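Local coordinates for protein transmembrane beta-barrels (Synthetic construct, PDB 6X9Z) that is a de novo designed eight-stranded transmembrane beta-barrel, probably intended to fold into and span a lipid membrane, at residues 91-103 / 110-122. Residues are numbered along the deposited sequence; the frame is centred on the assembly and turned at random.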
loop_
_atom_site.group_PDB
_atom_site.type_symbol
_atom_site.label_atom_id
_atom_site.label_comp_id
_atom_site.label_asym_id
_atom_site.label_seq_id
_atom_site.Cartn_x
_atom_site.Cartn_y
_atom_site.Cartn_z
ATOM N N LEU A 91 0.222 -4.902 8.240
ATOM C CA LEU A 91 -0.929 -4.275 8.872
ATOM C C LEU A 91 -1.034 -4.767 10.307
ATOM O O LEU A 91 -1.014 -5.977 10.555
ATOM C CB LEU A 91 -2.215 -4.591 8.110
ATOM C CG LEU A 91 -2.271 -4.074 6.678
ATOM C CD1 LEU A 91 -3.523 -4.574 5.990
ATOM C CD2 LEU A 91 -2.235 -2.565 6.686
ATOM N N TYR A 92 -1.142 -3.832 11.238
ATOM C CA TYR A 92 -1.265 -4.129 12.661
ATOM C C TYR A 92 -2.699 -3.812 13.074
ATOM O O TYR A 92 -3.063 -2.645 13.233
ATOM C CB TYR A 92 -0.247 -3.325 13.465
ATOM C CG TYR A 92 1.185 -3.647 13.100
ATOM C CD1 TYR A 92 1.836 -2.970 12.075
ATOM C CD2 TYR A 92 1.878 -4.643 13.770
ATOM C CE1 TYR A 92 3.144 -3.271 11.741
ATOM C CE2 TYR A 92 3.180 -4.953 13.444
ATOM C CZ TYR A 92 3.810 -4.267 12.431
ATOM O OH TYR A 92 5.110 -4.588 12.111
ATOM N N ARG A 93 -3.512 -4.854 13.237
ATOM C CA ARG A 93 -4.904 -4.664 13.625
ATOM C C ARG A 93 -4.992 -3.991 14.988
ATOM O O ARG A 93 -4.350 -4.420 15.951
ATOM C CB ARG A 93 -5.628 -6.012 13.640
ATOM C CG ARG A 93 -6.814 -6.120 14.597
ATOM C CD ARG A 93 -6.397 -6.778 15.909
ATOM N NE ARG A 93 -7.445 -7.604 16.497
ATOM C CZ ARG A 93 -7.264 -8.385 17.555
ATOM N NH1 ARG A 93 -8.270 -9.111 18.028
ATOM N NH2 ARG A 93 -6.074 -8.443 18.141
ATOM N N VAL A 94 -5.780 -2.922 15.064
ATOM C CA VAL A 94 -6.070 -2.268 16.336
ATOM C C VAL A 94 -7.546 -2.302 16.688
ATOM O O VAL A 94 -7.894 -2.051 17.852
ATOM C CB VAL A 94 -5.550 -0.816 16.362
ATOM C CG1 VAL A 94 -4.031 -0.805 16.360
ATOM C CG2 VAL A 94 -6.101 -0.023 15.190
ATOM N N SER A 95 -8.422 -2.600 15.737
ATOM C CA SER A 95 -9.833 -2.817 16.017
ATOM C C SER A 95 -10.382 -3.731 14.936
ATOM O O SER A 95 -9.686 -4.031 13.958
ATOM C CB SER A 95 -10.606 -1.491 16.056
ATOM O OG SER A 95 -11.011 -1.114 14.752
ATOM N N PRO A 96 -11.612 -4.220 15.095
ATOM C CA PRO A 96 -12.243 -4.958 13.990
ATOM C C PRO A 96 -12.420 -4.114 12.747
ATOM O O PRO A 96 -12.586 -4.665 11.650
ATOM C CB PRO A 96 -13.591 -5.380 14.584
ATOM C CG PRO A 96 -13.319 -5.490 16.040
ATOM C CD PRO A 96 -12.374 -4.366 16.348
ATOM N N ASN A 97 -12.379 -2.792 12.885
ATOM C CA ASN A 97 -12.580 -1.874 11.783
ATOM C C ASN A 97 -11.294 -1.249 11.268
ATOM O O ASN A 97 -11.263 -0.792 10.121
ATOM C CB ASN A 97 -13.531 -0.749 12.214
ATOM C CG ASN A 97 -14.438 -0.316 11.103
ATOM O OD1 ASN A 97 -14.340 -0.819 9.986
ATOM N ND2 ASN A 97 -15.348 0.607 11.399
ATOM N N LEU A 98 -10.238 -1.226 12.077
ATOM C CA LEU A 98 -9.087 -0.377 11.824
ATOM C C LEU A 98 -7.790 -1.152 11.996
ATOM O O LEU A 98 -7.695 -2.076 12.808
ATOM C CB LEU A 98 -9.091 0.828 12.764
ATOM C CG LEU A 98 -8.008 1.892 12.585
ATOM C CD1 LEU A 98 -8.096 2.529 11.211
ATOM C CD2 LEU A 98 -8.150 2.931 13.674
ATOM N N ALA A 99 -6.782 -0.740 11.232
ATOM C CA ALA A 99 -5.457 -1.326 11.318
ATOM C C ALA A 99 -4.433 -0.242 11.028
ATOM O O ALA A 99 -4.674 0.654 10.216
ATOM C CB ALA A 99 -5.292 -2.494 10.341
ATOM N N LEU A 100 -3.299 -0.321 11.715
ATOM C CA LEU A 100 -2.176 0.560 11.440
ATOM C C LEU A 100 -1.309 -0.059 10.358
ATOM O O LEU A 100 -1.076 -1.270 10.344
ATOM C CB LEU A 100 -1.349 0.803 12.699
ATOM C CG LEU A 100 -2.192 1.261 13.888
ATOM C CD1 LEU A 100 -1.315 1.424 15.104
ATOM C CD2 LEU A 100 -2.927 2.548 13.551
ATOM N N MET A 101 -0.837 0.784 9.449
ATOM C CA MET A 101 -0.144 0.336 8.254
ATOM C C MET A 101 1.238 0.962 8.221
ATOM O O MET A 101 1.378 2.176 8.389
ATOM C CB MET A 101 -0.938 0.710 7.005
ATOM C CG MET A 101 -0.308 0.293 5.695
ATOM S SD MET A 101 -1.387 0.801 4.347
ATOM C CE MET A 101 -0.489 0.190 2.930
ATOM N N VAL A 102 2.252 0.131 8.028
ATOM C CA VAL A 102 3.619 0.585 7.818
ATOM C C VAL A 102 4.177 -0.185 6.634
ATOM O O VAL A 102 3.912 -1.383 6.474
ATOM C CB VAL A 102 4.500 0.397 9.070
ATOM C CG1 VAL A 102 3.922 1.173 10.241
ATOM C CG2 VAL A 102 4.639 -1.076 9.419
ATOM N N GLU A 103 4.928 0.510 5.792
ATOM C CA GLU A 103 5.374 -0.075 4.540
ATOM C C GLU A 103 6.710 0.526 4.151
ATOM O O GLU A 103 6.850 1.750 4.094
ATOM C CB GLU A 103 4.348 0.163 3.434
ATOM C CG GLU A 103 4.829 -0.232 2.062
ATOM C CD GLU A 103 3.737 -0.132 1.033
ATOM O OE1 GLU A 103 2.567 -0.393 1.389
ATOM O OE2 GLU A 103 4.047 0.211 -0.126
ATOM N N SER A 110 16.389 3.288 -7.504
ATOM C CA SER A 110 17.270 3.603 -6.383
ATOM C C SER A 110 16.614 4.594 -5.429
ATOM O O SER A 110 17.292 5.244 -4.633
ATOM C CB SER A 110 18.592 4.177 -6.884
ATOM O OG SER A 110 18.387 5.454 -7.459
ATOM N N LEU A 111 15.295 4.715 -5.528
ATOM C CA LEU A 111 14.500 5.584 -4.669
ATOM C C LEU A 111 13.725 4.713 -3.691
ATOM O O LEU A 111 12.942 3.857 -4.112
ATOM C CB LEU A 111 13.548 6.443 -5.504
ATOM C CG LEU A 111 12.497 7.276 -4.768
ATOM C CD1 LEU A 111 13.136 8.479 -4.095
ATOM C CD2 LEU A 111 11.386 7.710 -5.718
ATOM N N GLN A 112 13.953 4.920 -2.396
ATOM C CA GLN A 112 13.277 4.171 -1.346
ATOM C C GLN A 112 12.363 5.089 -0.547
ATOM O O GLN A 112 12.544 6.309 -0.512
ATOM C CB GLN A 112 14.279 3.503 -0.398
ATOM C CG GLN A 112 15.185 2.486 -1.059
ATOM C CD GLN A 112 16.588 3.013 -1.274
ATOM O OE1 GLN A 112 17.037 3.924 -0.577
ATOM N NE2 GLN A 112 17.290 2.443 -2.246
ATOM N N LYS A 113 11.379 4.485 0.113
ATOM C CA LYS A 113 10.413 5.260 0.871
ATOM C C LYS A 113 9.923 4.456 2.063
ATOM O O LYS A 113 9.877 3.223 2.030
ATOM C CB LYS A 113 9.222 5.682 0.004
ATOM C CG LYS A 113 8.379 4.526 -0.498
ATOM C CD LYS A 113 7.227 5.010 -1.370
ATOM C CE LYS A 113 6.248 5.856 -0.574
ATOM N NZ LYS A 113 4.999 6.122 -1.342
ATOM N N VAL A 114 9.569 5.178 3.120
ATOM C CA VAL A 114 8.884 4.625 4.279
ATOM C C VAL A 114 7.544 5.333 4.384
ATOM O O VAL A 114 7.488 6.568 4.354
ATOM C CB VAL A 114 9.709 4.790 5.565
ATOM C CG1 VAL A 114 8.884 4.422 6.786
ATOM C CG2 VAL A 114 10.963 3.930 5.488
ATOM N N ALA A 115 6.470 4.556 4.472
ATOM C CA ALA A 115 5.123 5.095 4.536
ATOM C C ALA A 115 4.394 4.522 5.741
ATOM O O ALA A 115 4.509 3.329 6.040
ATOM C CB ALA A 115 4.339 4.793 3.255
ATOM N N ILE A 116 3.663 5.388 6.438
ATOM C CA ILE A 116 2.831 5.003 7.567
ATOM C C ILE A 116 1.424 5.519 7.312
ATOM O O ILE A 116 1.227 6.535 6.637
ATOM C CB ILE A 116 3.376 5.540 8.906
ATOM C CG1 ILE A 116 3.458 7.067 8.866
ATOM C CG2 ILE A 116 4.735 4.927 9.215
ATOM C CD1 ILE A 116 3.961 7.687 10.150
ATOM N N GLY A 117 0.444 4.807 7.851
ATOM C CA GLY A 117 -0.938 5.177 7.624
ATOM C C GLY A 117 -1.868 4.218 8.330
ATOM O O GLY A 117 -1.454 3.440 9.190
ATOM N N ILE A 118 -3.145 4.297 7.961
ATOM C CA ILE A 118 -4.171 3.435 8.527
ATOM C C ILE A 118 -4.857 2.685 7.395
ATOM O O ILE A 118 -4.813 3.083 6.229
ATOM C CB ILE A 118 -5.213 4.215 9.351
ATOM C CG1 ILE A 118 -5.963 5.193 8.447
ATOM C CG2 ILE A 118 -4.556 4.903 10.539
ATOM C CD1 ILE A 118 -6.926 6.095 9.172
ATOM N N ALA A 119 -5.508 1.586 7.763
ATOM C CA ALA A 119 -6.237 0.753 6.818
ATOM C C ALA A 119 -7.605 0.452 7.407
ATOM O O ALA A 119 -7.703 -0.206 8.449
ATOM C CB ALA A 119 -5.472 -0.536 6.509
ATOM N N TYR A 120 -8.648 0.946 6.748
ATOM C CA TYR A 120 -10.023 0.813 7.209
ATOM C C TYR A 120 -10.702 -0.304 6.434
ATOM O O TYR A 120 -10.652 -0.323 5.200
ATOM C CB TYR A 120 -10.775 2.129 7.014
ATOM C CG TYR A 120 -12.176 2.177 7.590
ATOM C CD1 TYR A 120 -13.280 1.828 6.821
ATOM C CD2 TYR A 120 -12.396 2.608 8.890
ATOM C CE1 TYR A 120 -14.566 1.890 7.341
ATOM C CE2 TYR A 120 -13.674 2.675 9.415
ATOM C CZ TYR A 120 -14.753 2.315 8.640
ATOM O OH TYR A 120 -16.016 2.387 9.182
ATOM N N LYS A 121 -11.336 -1.225 7.156
ATOM C CA LYS A 121 -11.946 -2.404 6.553
ATOM C C LYS A 121 -13.414 -2.113 6.268
ATOM O O LYS A 121 -14.214 -1.951 7.195
ATOM C CB LYS A 121 -11.789 -3.614 7.470
ATOM C CG LYS A 121 -12.295 -4.906 6.863
ATOM C CD LYS A 121 -12.121 -6.085 7.811
ATOM C CE LYS A 121 -12.663 -7.362 7.181
ATOM N NZ LYS A 121 -12.346 -8.571 7.982
ATOM N N VAL A 122 -13.768 -2.036 4.989
ATOM C CA VAL A 122 -15.147 -1.765 4.599
ATOM C C VAL A 122 -15.857 -3.064 4.235
ATOM O O VAL A 122 -16.350 -3.772 5.113
ATOM C CB VAL A 122 -15.219 -0.756 3.434
ATOM C CG1 VAL A 122 -15.023 0.665 3.942
ATOM C CG2 VAL A 122 -14.185 -1.082 2.378
#
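Leu-98 and Ile-118 meet on the outer face of a beta hairpin, where strands 98-106 and 112-121, the last two of an eight-stranded barrel, run antiparallel. Ile-118 can be followed outward as an example of how a residue in a membrane barrel divides its contacts. Its CB lies 3.8 Å from CD1 of Leu-98, and it also rests near the carbonyl oxygen of Ala-99. The CG2 branch, held beside the backbone N, turns to CD2 of Leu-100, a looser touch at 4.2 Å. CG1 takes the position between N and carbonyl carbon (chi1 63°), and from there CD1 of Ile-118 stays alongside the leucine, 4.3 Å from CD1 of Leu-98; the side chain also touches Val-12 of strand 8-17. Further along, Val-102 CG1 meets Ile-116 CG2 in the same way. The opposite face looks into the barrel. Here Ala-99 and Ala-119 form a hydrogen-bonded pair, although the bond from Ala-99 N to Ala-119 O is weak, and Met-101 sits opposite Gly-117, whose carbonyl oxygen lies 3.5 Å from the methionine CB. Glu-103 runs extended past Ala-115 to a hydrogen bond with Tyr-69. At the turn end, Lys-121 N donates to Asn-97 O almost straight (172°), while the Asn-97 amide lies over one face of the Tyr-120 ring, offset toward its rim, their planes 45° apart. An alanine in place of Asn-97 would probably remove that partial cover and leave the tyrosine freer to turn. Apolar branches outside, alanine, glycine, methionine and a hydrogen-bonded glutamate inside, and paired backbone amides between them are consistent with a barrel wall designed to face lipid.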